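Local coordinates for protein glutamate receptor 1 (Adineta vaga, PDB 4IO2) that binds L-glutamate in the ligand-binding domain of what is probably a ligand-gated ion channel of the ionotropic glutamate receptor family, at residues Ser66-Gly69 against Leu70-Leu74; Ala91-Glu94 against Ile95-Ser99; Ile135-Thr139 against Ala140-Tyr144; Tyr157-Ser161 against Arg162-Tyr166; Val210-Lys213 against Glu214-Tyr217. All coordinates share one frame; numbering follows the deposited sequence. Where two conformers were deposited one is given.

Contact 1: Ser66-Gly69 against Leu70-Leu74. With GLU (glutamic acid), chain E.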
# COMPACT_ATOMS: atom_id res chain seq x y z
N SER A 66 9.64 14.89 16.37
CA SER A 66 9.27 13.50 16.24
C SER A 66 8.36 13.35 15.03
O SER A 66 7.84 14.36 14.49
CB SER A 66 8.58 13.00 17.51
OG SER A 66 7.30 13.58 17.62
N TYR A 67 8.09 12.12 14.61
CA TYR A 67 7.19 11.88 13.48
C TYR A 67 5.77 12.32 13.87
O TYR A 67 5.12 13.04 13.08
CB TYR A 67 7.31 10.42 13.01
CG TYR A 67 8.51 10.27 12.12
CD1 TYR A 67 9.78 10.14 12.65
CD2 TYR A 67 8.38 10.32 10.75
CE1 TYR A 67 10.91 10.07 11.82
CE2 TYR A 67 9.48 10.28 9.90
CZ TYR A 67 10.75 10.14 10.46
OH TYR A 67 11.89 10.06 9.66
N THR A 68 5.29 11.91 15.04
CA THR A 68 3.97 12.36 15.41
C THR A 68 3.96 13.88 15.63
O THR A 68 2.95 14.53 15.30
CB THR A 68 3.38 11.53 16.57
OG1 THR A 68 3.15 10.21 16.08
CG2 THR A 68 2.02 12.12 16.99
N GLY A 69 5.08 14.45 16.08
CA GLY A 69 5.20 15.92 16.19
C GLY A 69 5.07 16.65 14.86
O GLY A 69 4.43 17.72 14.77
N LEU A 70 5.64 16.09 13.80
CA LEU A 70 5.52 16.65 12.46
C LEU A 70 4.05 16.64 12.02
O LEU A 70 3.55 17.64 11.45
CB LEU A 70 6.40 15.86 11.48
CG LEU A 70 6.33 16.32 10.02
CD1 LEU A 70 6.81 17.73 9.84
CD2 LEU A 70 7.12 15.36 9.19
N VAL A 71 3.36 15.52 12.24
CA VAL A 71 1.95 15.42 11.88
C VAL A 71 1.13 16.48 12.64
O VAL A 71 0.29 17.17 12.05
CB VAL A 71 1.45 13.99 12.18
CG1 VAL A 71 -0.04 13.87 12.07
CG2 VAL A 71 2.15 13.01 11.24
N LEU A 72 1.37 16.61 13.94
CA LEU A 72 0.67 17.60 14.74
C LEU A 72 0.95 19.03 14.27
O LEU A 72 0.06 19.88 14.27
CB LEU A 72 1.06 17.45 16.22
CG LEU A 72 0.43 16.24 16.89
CD1 LEU A 72 1.19 15.88 18.17
CD2 LEU A 72 -1.02 16.49 17.20
N ALA A 73 2.18 19.30 13.89
CA ALA A 73 2.56 20.62 13.37
C ALA A 73 1.80 20.92 12.09
O ALA A 73 1.27 22.04 11.92
CB ALA A 73 4.06 20.69 13.15
N LEU A 74 1.66 19.93 11.20
CA LEU A 74 0.90 20.17 10.00
C LEU A 74 -0.56 20.46 10.38
O LEU A 74 -1.19 21.37 9.84
CB LEU A 74 0.99 18.97 9.06
CG LEU A 74 0.22 19.24 7.76
CD1 LEU A 74 0.95 18.65 6.60
CD2 LEU A 74 -1.21 18.72 7.82
N GLU E . 7.83 5.87 9.75
CA GLU E . 7.88 6.06 11.21
C GLU E . 6.72 6.94 11.66
O GLU E . 6.06 7.57 10.80
CB GLU E . 9.20 6.69 11.67
CG GLU E . 10.48 5.93 11.30
CD GLU E . 10.70 4.60 12.02
OE1 GLU E . 9.94 4.30 12.94
OE2 GLU E . 11.71 3.91 11.71
OXT GLU E . 6.45 6.98 12.89

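Contact 2: Ala91-Glu94 against Ile95-Ser99. With GLU (glutamic acid), chain E.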
# COMPACT_ATOMS: atom_id res chain seq x y z
N ALA A 91 -4.46 6.44 14.34
CA ALA A 91 -4.46 7.59 15.25
C ALA A 91 -4.13 8.86 14.48
O ALA A 91 -4.71 9.92 14.74
CB ALA A 91 -3.44 7.43 16.41
N ARG A 92 -3.18 8.81 13.56
CA ARG A 92 -2.85 10.02 12.79
C ARG A 92 -3.99 10.44 11.85
O ARG A 92 -4.23 11.62 11.66
CB ARG A 92 -1.53 9.84 12.02
CG ARG A 92 -0.32 9.81 12.94
CD ARG A 92 0.92 9.26 12.24
NE ARG A 92 2.06 9.19 13.14
CZ ARG A 92 3.25 8.71 12.81
NH1 ARG A 92 3.46 8.28 11.58
NH2 ARG A 92 4.23 8.72 13.71
N ARG A 93 -4.67 9.47 11.29
CA ARG A 93 -5.77 9.73 10.35
C ARG A 93 -6.95 10.45 11.02
O ARG A 93 -7.73 11.07 10.33
CB ARG A 93 -6.20 8.40 9.70
CG ARG A 93 -7.30 8.54 8.66
CD ARG A 93 -6.85 9.29 7.41
NE ARG A 93 -7.91 9.53 6.46
CZ ARG A 93 -8.72 10.58 6.50
NH1 ARG A 93 -8.61 11.50 7.46
NH2 ARG A 93 -9.67 10.72 5.57
N GLU A 94 -7.03 10.37 12.34
CA GLU A 94 -8.05 11.15 13.05
C GLU A 94 -7.83 12.65 12.90
O GLU A 94 -8.78 13.42 12.98
CB GLU A 94 -8.04 10.82 14.54
CG GLU A 94 -8.51 9.45 14.85
CD GLU A 94 -10.05 9.29 14.83
OE1 GLU A 94 -10.78 10.27 14.48
OE2 GLU A 94 -10.53 8.18 15.17
N ILE A 95 -6.58 13.08 12.71
CA ILE A 95 -6.26 14.51 12.72
C ILE A 95 -5.75 15.09 11.41
O ILE A 95 -5.76 16.32 11.24
CB ILE A 95 -5.32 14.88 13.90
CG1 ILE A 95 -4.00 14.14 13.83
CG2 ILE A 95 -6.07 14.69 15.23
CD1 ILE A 95 -2.90 14.72 14.69
N VAL A 96 -5.29 14.23 10.50
CA VAL A 96 -4.82 14.65 9.19
C VAL A 96 -5.32 13.64 8.17
O VAL A 96 -5.72 12.50 8.52
CB VAL A 96 -3.28 14.71 9.10
CG1 VAL A 96 -2.70 15.78 10.04
CG2 VAL A 96 -2.61 13.36 9.36
N ALA A 97 -5.25 14.01 6.89
CA ALA A 97 -5.43 13.04 5.81
C ALA A 97 -4.09 12.61 5.25
O ALA A 97 -3.05 13.22 5.51
CB ALA A 97 -6.39 13.56 4.71
N PHE A 98 -4.11 11.52 4.48
CA PHE A 98 -2.92 11.07 3.80
C PHE A 98 -3.22 10.87 2.34
O PHE A 98 -4.29 10.39 1.97
CB PHE A 98 -2.42 9.76 4.40
CG PHE A 98 -1.87 9.87 5.79
CD1 PHE A 98 -2.68 9.69 6.89
CD2 PHE A 98 -0.52 10.10 5.99
CE1 PHE A 98 -2.15 9.72 8.16
CE2 PHE A 98 0.01 10.12 7.24
CZ PHE A 98 -0.80 9.96 8.33
N SER A 99 -2.25 11.17 1.50
CA SER A 99 -2.31 10.84 0.10
C SER A 99 -2.29 9.34 -0.12
O SER A 99 -2.00 8.56 0.77
CB SER A 99 -1.10 11.45 -0.63
OG SER A 99 0.11 10.73 -0.38
N GLU E . 7.83 5.87 9.75
CA GLU E . 7.88 6.06 11.21
C GLU E . 6.72 6.94 11.66
O GLU E . 6.06 7.57 10.80
CB GLU E . 9.20 6.69 11.67
CG GLU E . 10.48 5.93 11.30
CD GLU E . 10.70 4.60 12.02
OE1 GLU E . 9.94 4.30 12.94
OE2 GLU E . 11.71 3.91 11.71
OXT GLU E . 6.45 6.98 12.89

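Contact 3: Ile135-Thr139 against Ala140-Tyr144. With GLU (glutamic acid), chain E.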
# COMPACT_ATOMS: atom_id res chain seq x y z
N ILE A 135 12.54 2.12 22.33
CA ILE A 135 11.56 2.60 21.38
C ILE A 135 11.65 4.12 21.24
O ILE A 135 11.62 4.84 22.20
CB ILE A 135 10.12 2.20 21.81
CG1 ILE A 135 9.92 0.66 21.84
CG2 ILE A 135 9.07 2.90 20.91
CD1 ILE A 135 9.82 -0.03 20.54
N ARG A 136 11.76 4.60 20.00
CA ARG A 136 11.70 6.04 19.71
C ARG A 136 10.29 6.60 19.90
O ARG A 136 9.32 6.20 19.24
CB ARG A 136 12.20 6.32 18.30
CG ARG A 136 13.69 6.10 18.13
CD ARG A 136 14.07 6.13 16.65
NE ARG A 136 13.60 4.90 15.99
CZ ARG A 136 13.28 4.77 14.73
NH1 ARG A 136 13.28 5.85 13.92
NH2 ARG A 136 12.96 3.58 14.25
N ILE A 137 10.19 7.51 20.85
CA ILE A 137 8.93 8.16 21.14
C ILE A 137 8.36 8.84 19.88
O ILE A 137 9.09 9.44 19.10
CB ILE A 137 9.17 9.18 22.30
CG1 ILE A 137 9.57 8.48 23.62
CG2 ILE A 137 7.99 10.09 22.44
CD1 ILE A 137 8.52 7.66 24.22
N GLY A 138 7.05 8.76 19.70
CA GLY A 138 6.39 9.46 18.60
C GLY A 138 6.53 8.79 17.26
O GLY A 138 6.26 9.39 16.23
N THR A 139 6.99 7.56 17.24
CA THR A 139 6.98 6.75 16.05
C THR A 139 5.79 5.77 16.11
O THR A 139 5.23 5.46 17.18
CB THR A 139 8.29 5.94 15.83
OG1 THR A 139 8.47 5.01 16.90
CG2 THR A 139 9.50 6.84 15.75
N ALA A 140 5.44 5.26 14.95
CA ALA A 140 4.39 4.26 14.88
C ALA A 140 4.78 3.02 15.69
O ALA A 140 3.91 2.33 16.20
CB ALA A 140 4.08 3.92 13.40
N GLY A 141 6.07 2.74 15.78
CA GLY A 141 6.57 1.62 16.54
C GLY A 141 6.18 1.68 18.02
O GLY A 141 6.02 0.65 18.67
N GLU A 142 6.05 2.88 18.55
CA GLU A 142 5.61 3.05 19.93
C GLU A 142 4.22 2.48 20.11
O GLU A 142 3.96 1.77 21.08
CB GLU A 142 5.66 4.52 20.36
CG GLU A 142 5.24 4.75 21.80
CD GLU A 142 5.22 6.23 22.23
OE1 GLU A 142 5.31 7.13 21.32
OE2 GLU A 142 5.17 6.47 23.47
N ASP A 143 3.31 2.76 19.17
CA ASP A 143 1.99 2.17 19.36
C ASP A 143 1.95 0.67 19.14
O ASP A 143 1.16 -0.02 19.80
CB ASP A 143 0.90 2.92 18.63
CG ASP A 143 0.69 4.32 19.21
OD1 ASP A 143 0.59 4.49 20.47
OD2 ASP A 143 0.74 5.25 18.42
N TYR A 144 2.81 0.15 18.27
CA TYR A 144 2.93 -1.30 18.14
C TYR A 144 3.36 -1.91 19.47
O TYR A 144 2.80 -2.91 19.92
CB TYR A 144 3.91 -1.68 17.00
CG TYR A 144 4.03 -3.16 16.84
CD1 TYR A 144 4.92 -3.89 17.62
CD2 TYR A 144 3.26 -3.84 15.91
CE1 TYR A 144 5.03 -5.25 17.48
CE2 TYR A 144 3.35 -5.20 15.77
CZ TYR A 144 4.24 -5.89 16.55
OH TYR A 144 4.32 -7.27 16.42
N GLU E . 7.83 5.87 9.75
CA GLU E . 7.88 6.06 11.21
C GLU E . 6.72 6.94 11.66
O GLU E . 6.06 7.57 10.80
CB GLU E . 9.20 6.69 11.67
CG GLU E . 10.48 5.93 11.30
CD GLU E . 10.70 4.60 12.02
OE1 GLU E . 9.94 4.30 12.94
OE2 GLU E . 11.71 3.91 11.71
OXT GLU E . 6.45 6.98 12.89
O HOH W 1 3.37 6.75 18.60

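Contact 4: Tyr157-Ser161 against Arg162-Tyr166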
# COMPACT_ATOMS: atom_id res chain seq x y z
N TYR A 157 12.38 1.20 27.03
CA TYR A 157 13.42 2.24 27.21
C TYR A 157 13.21 3.36 26.18
O TYR A 157 13.24 3.10 24.99
CB TYR A 157 14.83 1.62 26.98
CG TYR A 157 15.96 2.56 27.30
CD1 TYR A 157 16.50 3.38 26.34
CD2 TYR A 157 16.54 2.57 28.56
CE1 TYR A 157 17.53 4.24 26.62
CE2 TYR A 157 17.58 3.44 28.86
CZ TYR A 157 18.08 4.24 27.88
OH TYR A 157 19.13 5.07 28.18
N PRO A 158 13.02 4.61 26.66
CA PRO A 158 12.61 5.68 25.70
C PRO A 158 13.80 6.25 24.91
O PRO A 158 14.87 6.47 25.48
CB PRO A 158 12.01 6.74 26.62
CG PRO A 158 12.81 6.52 27.97
CD PRO A 158 12.99 5.03 28.08
N LEU A 159 13.62 6.46 23.62
CA LEU A 159 14.68 7.03 22.76
C LEU A 159 14.16 8.30 22.08
O LEU A 159 13.02 8.33 21.60
CB LEU A 159 15.11 6.03 21.70
CG LEU A 159 15.60 4.66 22.24
CD1 LEU A 159 15.54 3.60 21.10
CD2 LEU A 159 16.98 4.82 22.87
N LYS A 160 15.02 9.31 22.03
CA LYS A 160 14.65 10.61 21.46
C LYS A 160 15.00 10.77 19.98
O LYS A 160 14.58 11.73 19.33
CB LYS A 160 15.34 11.73 22.23
CG LYS A 160 14.95 11.79 23.69
CD LYS A 160 15.63 12.94 24.43
CE LYS A 160 15.11 13.06 25.87
NZ LYS A 160 15.64 14.24 26.58
N SER A 161 15.76 9.83 19.43
CA SER A 161 16.29 9.99 18.07
C SER A 161 16.88 8.70 17.56
O SER A 161 17.10 7.78 18.35
CB SER A 161 17.40 11.02 18.05
OG SER A 161 18.51 10.53 18.79
N ARG A 162 17.09 8.61 16.24
CA ARG A 162 17.84 7.49 15.70
C ARG A 162 19.24 7.39 16.31
O ARG A 162 19.70 6.30 16.65
CB ARG A 162 17.91 7.59 14.18
CG ARG A 162 16.57 7.36 13.52
CD ARG A 162 16.70 7.33 12.01
NE ARG A 162 15.40 7.17 11.36
CZ ARG A 162 14.57 8.15 11.00
NH1 ARG A 162 14.87 9.42 11.16
NH2 ARG A 162 13.42 7.81 10.46
N GLN A 163 19.90 8.52 16.45
CA GLN A 163 21.23 8.49 17.03
C GLN A 163 21.24 7.87 18.42
O GLN A 163 22.13 7.08 18.73
CB GLN A 163 21.86 9.88 17.06
CG GLN A 163 23.35 9.86 17.36
CD GLN A 163 24.15 9.23 16.25
OE1 GLN A 163 24.07 9.64 15.09
NE2 GLN A 163 24.93 8.21 16.59
N GLU A 164 20.26 8.19 19.27
CA GLU A 164 20.20 7.57 20.59
C GLU A 164 19.94 6.06 20.45
O GLU A 164 20.47 5.27 21.25
CB GLU A 164 19.15 8.26 21.49
CG GLU A 164 19.56 8.31 22.95
CD GLU A 164 18.48 8.72 23.93
OE1 GLU A 164 17.43 9.23 23.50
OE2 GLU A 164 18.71 8.55 25.15
N MET A 165 19.12 5.66 19.47
CA MET A 165 18.88 4.24 19.25
C MET A 165 20.22 3.56 18.94
O MET A 165 20.55 2.55 19.55
CB MET A 165 17.85 4.03 18.15
CG MET A 165 17.45 2.63 17.84
SD MET A 165 16.15 2.60 16.61
CE MET A 165 16.94 3.32 15.16
N TYR A 166 20.97 4.06 17.95
CA TYR A 166 22.22 3.41 17.54
C TYR A 166 23.19 3.36 18.72
O TYR A 166 23.77 2.31 19.03
CB TYR A 166 22.88 4.13 16.35
CG TYR A 166 21.99 4.37 15.15
CD1 TYR A 166 21.13 3.38 14.67
CD2 TYR A 166 21.97 5.59 14.51
CE1 TYR A 166 20.34 3.60 13.57
CE2 TYR A 166 21.18 5.82 13.40
CZ TYR A 166 20.35 4.83 12.95
OH TYR A 166 19.54 5.07 11.86
O HOH W 2 20.52 6.09 26.08

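Contact 5: Val210-Lys213 against Glu214-Tyr217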
# COMPACT_ATOMS: atom_id res chain seq x y z
N VAL A 210 1.31 13.65 4.08
CA VAL A 210 0.36 14.20 5.03
C VAL A 210 -0.25 15.45 4.45
O VAL A 210 0.46 16.32 3.97
CB VAL A 210 1.05 14.55 6.37
CG1 VAL A 210 0.01 15.00 7.38
CG2 VAL A 210 1.85 13.39 6.92
N THR A 211 -1.57 15.56 4.53
CA THR A 211 -2.30 16.74 4.08
C THR A 211 -3.35 17.11 5.13
O THR A 211 -3.70 16.30 5.97
CB THR A 211 -3.01 16.53 2.71
OG1 THR A 211 -4.21 15.80 2.88
CG2 THR A 211 -2.13 15.81 1.71
N PRO A 212 -3.91 18.30 5.02
CA PRO A 212 -5.04 18.60 5.88
C PRO A 212 -6.21 17.67 5.60
O PRO A 212 -6.34 17.21 4.47
CB PRO A 212 -5.40 20.05 5.51
CG PRO A 212 -4.12 20.61 4.95
CD PRO A 212 -3.50 19.47 4.21
N LYS A 213 -7.08 17.47 6.59
CA LYS A 213 -8.32 16.79 6.30
C LYS A 213 -9.17 17.62 5.35
O LYS A 213 -9.10 18.85 5.35
CB LYS A 213 -9.08 16.54 7.60
CG LYS A 213 -8.40 15.48 8.47
CD LYS A 213 -9.30 15.06 9.60
CE LYS A 213 -9.40 16.11 10.66
NZ LYS A 213 -10.29 15.61 11.77
N GLU A 214 -9.93 16.94 4.51
CA GLU A 214 -10.85 17.60 3.58
C GLU A 214 -10.16 18.64 2.68
O GLU A 214 -10.69 19.71 2.44
CB GLU A 214 -12.05 18.21 4.33
CG GLU A 214 -12.84 17.14 5.06
CD GLU A 214 -13.91 17.68 5.95
OE1 GLU A 214 -14.48 18.75 5.60
OE2 GLU A 214 -14.18 17.04 6.99
N TRP A 215 -8.97 18.31 2.17
CA TRP A 215 -8.13 19.27 1.46
C TRP A 215 -8.60 19.53 0.06
O TRP A 215 -8.90 18.59 -0.67
CB TRP A 215 -6.71 18.69 1.38
CG TRP A 215 -5.62 19.61 1.03
CD1 TRP A 215 -5.41 20.89 1.49
CD2 TRP A 215 -4.50 19.29 0.22
NE1 TRP A 215 -4.21 21.38 1.00
CE2 TRP A 215 -3.64 20.40 0.23
CE3 TRP A 215 -4.13 18.14 -0.50
CZ2 TRP A 215 -2.44 20.41 -0.48
CZ3 TRP A 215 -2.98 18.16 -1.20
CH2 TRP A 215 -2.12 19.28 -1.18
N LEU A 216 -8.57 20.78 -0.34
CA LEU A 216 -9.00 21.24 -1.66
C LEU A 216 -8.25 20.56 -2.82
O LEU A 216 -8.80 20.36 -3.88
CB LEU A 216 -8.81 22.76 -1.71
CG LEU A 216 -9.25 23.52 -2.95
CD1 LEU A 216 -10.75 23.37 -3.12
CD2 LEU A 216 -8.84 25.01 -2.89
N TYR A 217 -7.00 20.20 -2.58
CA TYR A 217 -6.12 19.71 -3.63
C TYR A 217 -5.92 18.18 -3.61
O TYR A 217 -5.03 17.68 -4.27
CB TYR A 217 -4.77 20.44 -3.53
CG TYR A 217 -4.88 21.98 -3.56
CD1 TYR A 217 -5.18 22.67 -4.73
CD2 TYR A 217 -4.66 22.74 -2.40
CE1 TYR A 217 -5.27 24.04 -4.75
CE2 TYR A 217 -4.75 24.12 -2.43
CZ TYR A 217 -5.07 24.75 -3.60
OH TYR A 217 -5.14 26.12 -3.63

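Contact 1: Ser66-Gly69 against Leu70-Leu74
Leu70, Val71, Leu72 and Ala73 each donate a backbone N-H to the carbonyl four residues earlier, from Leu70 N to Ser66 O (2.9 Å) through Ala73 N to Gly69 O, as the first turns of helix 67-75 wind up. Ser66 is the N-cap: its OG accepts from Gly69 N at 2.8 Å and so takes up an N-H of the first turn that no helix carbonyl could accept. On the outer surface Leu72 CG rests on the carbonyl oxygen of Thr68, one turn back, at 3.4 Å. Tyr67 faces the other way, into the ligand pocket. With CG beside the backbone N (chi1 -81°), its ring lies flat under the bound glutamic acid, whose CB sits over the ring centre, 3.5 Å above the plane. The phenol OH is held beyond by Asp85 and Arg162, and Thr68 OG1 bonds to Arg92 and Gly138 O. Without the ring, as with an alanine here, the ligand's methylene carbons are likely to lose the surface they rest on, and Asp85 and Arg162 the hydroxyl between them. A capped helix start that presents an aromatic ring to the amino-acid ligand is characteristic of the two-lobed, periplasmic-binding-protein-like domain of glutamate receptors.

Contact 2: Ala91-Glu94 against Ile95-Ser99
The arginine that receives the ligand's alpha-carboxylate in the glutamate-receptor binding domain sits here, where a short, weakly bonded helix around 90-93 leads toward strand 97-98. Arg92 O accepts from two amides as the chain leaves the helix: Val96 N lies nearly along the C=O axis at 3.0 Å, whereas Ile95 N comes from above the carbonyl plane. Extended from CG to NE, Arg92 reaches the pocket and meets the carboxylate of glutamic acid edge-on with two bonds, NH1 to O at 2.8 Å (170° at the hydrogen) and NH2 to OXT at 2.9 Å. Thr87 O also accepts from NH1 and would help to fix the rotation of the guanidinium. The root of the side chain is braced from the strand, for Arg92 CB touches the edge of the Phe98 ring at CZ, 3.8 Å away and in the ring plane. Arg93 leaves in another direction, bent at chi2 (68°), and its NE forms a salt bridge with Asp222 of the second subunit. One face of its guanidinium covers Ala97 CA, 3.8 Å from the plane, and NH1 makes a weak hydrogen bond of 3.2 Å to Val96 O.

Contact 3: Ile135-Thr139 against Ala140-Tyr144
Glu142 reaches back from the first turn of helix 140-148 across the turn that precedes it, and its carboxylate lands on Gly138. OE1 accepts from Gly138 N at 2.9 Å, almost straight (173°), on the syn side but 33° out of the carboxylate plane. The chain is extended throughout, CG anti to the backbone N (chi1 -179°), which gives it the length to span the turn. Ile135 crosses it obliquely, its CG2 lying against CA and CB near the root of the glutamate, 3.6 Å from CA. Cut back to an alanine, the side chain is likely to leave Gly138 N without its acceptor and the turn less firmly tied to the helix. That turn is type II, from Arg136 to Thr139, with Gly138 at positive phi, and it links strand 134-136 to the helix in a beta-alpha-beta unit whose strand-to-helix corner binds the ligand. Thr139 OG1 donates to Arg136 O at 2.8 Å, in the carbonyl plane, while Thr139 O receives Glu142 N from above its plane, as well as a water that also meets Asp143 OD2. Ala140 N, just after the turn, donates to OXT of glutamic acid at 2.9 Å. Arg136 meets the other end of the ligand: its side chain bends at chi3, and its guanidinium, with Thr139 CG2 over one face, puts NH2 2.9 Å from OE2, edge-on and in plane. Phe178 O is a second acceptor for that NH2.

Contact 4: Tyr157-Ser161 against Arg162-Tyr166
Ser161 and Glu164 each bond back across the start of helix 162-170: the serine caps the glutamate's amide, and the glutamate's carboxylate passes on to Lys160. Ser161 OG stands between its own backbone N and carbonyl carbon (chi1 67°), turned over the helix end, and accepts from Glu164 N at 3.0 Å. Its carbonyl meanwhile starts the regular helix by taking Met165 N. The return bond goes one residue further, to Lys160 N, which meets Glu164 OE1 nearly along its C-O bond at 2.8 Å. To get there Glu164 has an unusual first torsion, chi1 -145°, with the rest of the chain stretched out. The other carboxylate oxygen, OE2, accepts from a water that bonds Tyr157 OH. On the buried side Leu159 crosses Met165 at about a right angle, Leu159 CD1 to Met165 CB 3.8 Å. Met165 has CG anti to its backbone N and bends at chi3 (64°), with SD beside Arg136. Arg162, extended, leads toward the pocket, where Tyr67 holds its end and its side chain touches the bound glutamic acid. Strand 157-159 pairs in parallel with strand 134-136, the helix running back at 136° to it, while Leu159 and Met165 pack against strand 177-180.

Contact 5: Val210-Lys213 against Glu214-Tyr217
The indole of Trp215 is covered on both faces. On one, Pro212 CD sits over the five-membered ring, 3.7 Å from its centroid and 14° off the normal, a CH-pi contact; on the same face Thr211 CB lies off-centre above the six-membered ring, at 4.2 Å. Tyr217 CB covers the opposite face, 3.6 Å from the plane, and the indole NE1 lies at the edge of the Tyr217 ring, in its plane. Trp215 CG is anti to the backbone N (chi1 -164°), which folds the indole back over the residues that lead into the turn, with Trp215 CB resting on the carbonyl oxygen of Pro212 at 3.4 Å. Thr211 CG2 adds contacts to Trp215 CE3 and CZ3 at 3.8 Å, crossing the indole at about a right angle. The turn is type II, Pro212 to Trp215, and lies on the way from strand 200-211 to helix 218-230, for which Tyr217 is the N-cap residue. Ile81 of strand 81-82 and Leu221 of that helix also touch Trp215, so the indole packs between strand and helix. At the turn's outer corner, Lys213 NZ bonds to Glu94 O, and Glu214 OE1 to Gly1 N of the second subunit.

Overall arrangement
Contacts 1 to 5 follow one another along the chain without overlap. Contacts 1, 2 and 3 surround one bound glutamic acid, the centre of contact 1 lying about 11 Å from that of contact 2 and about 13 Å from that of contact 3; contact 4 reaches the ligand through Arg162. Contacts 3 and 4, about 11 Å apart between centres, share the parallel pair of strands 134-136 and 157-159. Contacts 2 and 5, about 9 Å apart between centres, lie on neighbouring strands 97-98 and 200-211, and both touch the second subunit. Contacts 4 and 5, with centres about 32 Å apart, lie on opposite sides of the chain's centre. Contact 2 thus links the pocket to the interface, which contact 5 also borders.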